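Local coordinates for protein putative glycoside hydrolase (Bacteroides thetaiotaomicron VPI-5482, PDB 3HBZ) that binds calcium and may act in carbohydrate metabolism, possibly as a glycoside hydrolase, at residues I244-S249 with P253-T258. Sequence-based numbering, arbitrary orientation.
Sequences IMYETS and PTLDGT
The chain leaves strand 240-247 through Thr-248 and Ser-249, turns, and comes back over its face, the touching parts running 150° apart and the CA atoms of Tyr-246 and Leu-255 standing 8.2 Å from each other. No backbone ladder joins the two; side chains fill the spacing. CG of Leu-255 sits over the centre of one face of the Tyr-246 ring, 3.6 Å from the centroid and 5° off the ring normal, a CH-pi contact. CD1 of Leu-255 shifts toward the root of the ring, 3.6 Å from CG of Tyr-246, and continues to CD1 of Ile-244 at 4.1 Å. With CG set between its N and carbonyl carbon (chi1 60°), Tyr-246 sends its ring up from the strand so that the hydroxyl reaches the returning chain. There OH takes a weak, bent bond from Leu-255 N (3.5 Å) and touches CA of Thr-254 at 3.3 Å; its stronger partners are Phe-202 O and Asn-307 ND2. A leucine in place of Tyr-246 would probably leave Asn-307 ND2 and Phe-202 O without this shared partner and deprive Leu-255 of the flat surface it rests on. Near the turn the backbones draw together, with Ser-249 O 3.5 Å from Pro-253 N and CG2 of Thr-248 against Pro-253 O. Asp-256 OD1 accepts from the backbone N of Thr-258, an Asx turn, and from its OG1, while OD2 salt-bridges Lys-198 of helix 196-199. Away from the calcium and sodium sites, this loop of the putative carbohydrate metabolism domain covers strand 240-247, antiparallel to 306-313 and 266-271, and touches the latter through Leu-255 on Leu-266.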
loop_
_atom_site.group_PDB
_atom_site.type_symbol
_atom_site.label_atom_id
_atom_site.label_comp_id
_atom_site.label_asym_id
_atom_site.label_seq_id
_atom_site.Cartn_x
_atom_site.Cartn_y
_atom_site.Cartn_z
ATOM N N ILE A 244 -1.097 -1.851 12.923
ATOM C CA ILE A 244 0.051 -1.551 13.790
ATOM C C ILE A 244 0.210 -0.027 13.879
ATOM O O ILE A 244 -0.196 0.709 12.986
ATOM C CB ILE A 244 1.334 -2.211 13.297
ATOM C CG1 ILE A 244 1.650 -1.784 11.843
ATOM C CG2 ILE A 244 1.223 -3.721 13.360
ATOM C CD1 ILE A 244 2.941 -2.417 11.250
HETATM N N MSE A 245 0.729 0.420 15.004
HETATM C CA MSE A 245 1.155 1.791 15.231
HETATM C C MSE A 245 2.601 1.693 15.707
HETATM O O MSE A 245 2.924 0.895 16.620
HETATM C CB MSE A 245 0.336 2.433 16.305
HETATM C CG MSE A 245 0.542 3.928 16.376
HETATM SE SE MSE A 245 -0.410 4.630 17.838
HETATM C CE MSE A 245 -0.219 6.540 17.395
ATOM N N TYR A 246 3.471 2.464 15.069
ATOM C CA TYR A 246 4.868 2.538 15.463
ATOM C C TYR A 246 5.431 3.945 15.343
ATOM O O TYR A 246 4.969 4.764 14.555
ATOM C CB TYR A 246 5.717 1.572 14.602
ATOM C CG TYR A 246 5.667 1.872 13.122
ATOM C CD1 TYR A 246 4.636 1.404 12.316
ATOM C CD2 TYR A 246 6.650 2.667 12.516
ATOM C CE1 TYR A 246 4.609 1.666 10.926
ATOM C CE2 TYR A 246 6.607 2.960 11.125
ATOM C CZ TYR A 246 5.613 2.461 10.346
ATOM O OH TYR A 246 5.591 2.824 8.999
ATOM N N GLU A 247 6.465 4.196 16.126
ATOM C CA GLU A 247 7.186 5.429 16.090
ATOM C C GLU A 247 8.254 5.413 14.965
ATOM O O GLU A 247 9.036 4.470 14.855
ATOM C CB GLU A 247 7.888 5.628 17.433
ATOM C CG GLU A 247 8.619 6.966 17.484
ATOM C CD GLU A 247 9.201 7.282 18.866
ATOM O OE1 GLU A 247 8.903 6.537 19.820
ATOM O OE2 GLU A 247 9.926 8.301 18.974
ATOM N N THR A 248 8.272 6.465 14.146
ATOM C CA THR A 248 9.246 6.588 13.078
ATOM C C THR A 248 10.505 7.274 13.600
ATOM O O THR A 248 10.501 7.865 14.657
ATOM C CB THR A 248 8.683 7.373 11.886
ATOM O OG1 THR A 248 8.222 8.637 12.332
ATOM C CG2 THR A 248 7.517 6.629 11.237
ATOM N N SER A 249 11.599 7.122 12.872
ATOM C CA SER A 249 12.827 7.841 13.158
ATOM C C SER A 249 13.628 7.879 11.874
ATOM O O SER A 249 13.215 7.331 10.859
ATOM C CB SER A 249 13.640 7.088 14.203
ATOM O OG SER A 249 13.977 5.811 13.669
ATOM N N PRO A 253 11.953 4.629 8.937
ATOM C CA PRO A 253 10.938 5.472 8.287
ATOM C C PRO A 253 9.648 4.713 8.003
ATOM O O PRO A 253 8.609 5.330 7.719
ATOM C CB PRO A 253 11.621 5.904 6.976
ATOM C CG PRO A 253 12.654 4.820 6.715
ATOM C CD PRO A 253 13.122 4.372 8.053
ATOM N N THR A 254 9.750 3.389 8.015
ATOM C CA THR A 254 8.644 2.501 7.751
ATOM C C THR A 254 8.965 1.138 8.389
ATOM O O THR A 254 10.097 0.864 8.737
ATOM C CB THR A 254 8.461 2.336 6.248
ATOM O OG1 THR A 254 7.276 1.606 6.035
ATOM C CG2 THR A 254 9.697 1.591 5.586
ATOM N N LEU A 255 7.948 0.311 8.564
ATOM C CA LEU A 255 8.116 -1.104 8.851
ATOM C C LEU A 255 7.729 -1.798 7.557
ATOM O O LEU A 255 7.181 -1.154 6.624
ATOM C CB LEU A 255 7.202 -1.545 10.014
ATOM C CG LEU A 255 7.555 -0.876 11.360
ATOM C CD1 LEU A 255 6.777 -1.496 12.512
ATOM C CD2 LEU A 255 9.095 -0.942 11.629
ATOM N N ASP A 256 8.008 -3.094 7.500
ATOM C CA ASP A 256 7.696 -3.934 6.348
ATOM C C ASP A 256 7.420 -5.366 6.726
ATOM O O ASP A 256 7.202 -5.683 7.918
ATOM C CB ASP A 256 8.793 -3.831 5.313
ATOM C CG ASP A 256 10.148 -4.213 5.863
ATOM O OD1 ASP A 256 10.242 -5.115 6.715
ATOM O OD2 ASP A 256 11.112 -3.623 5.370
ATOM N N GLY A 257 7.384 -6.253 5.729
ATOM C CA GLY A 257 7.125 -7.648 6.024
ATOM C C GLY A 257 8.147 -8.355 6.900
ATOM O O GLY A 257 7.873 -9.431 7.416
ATOM N N THR A 258 9.316 -7.770 7.123
ATOM C CA THR A 258 10.281 -8.450 7.956
ATOM C C THR A 258 10.062 -8.123 9.436
ATOM O O THR A 258 10.623 -8.798 10.268
ATOM C CB THR A 258 11.746 -8.058 7.634
ATOM O OG1 THR A 258 11.938 -6.696 8.026
ATOM C CG2 THR A 258 12.089 -8.254 6.149
#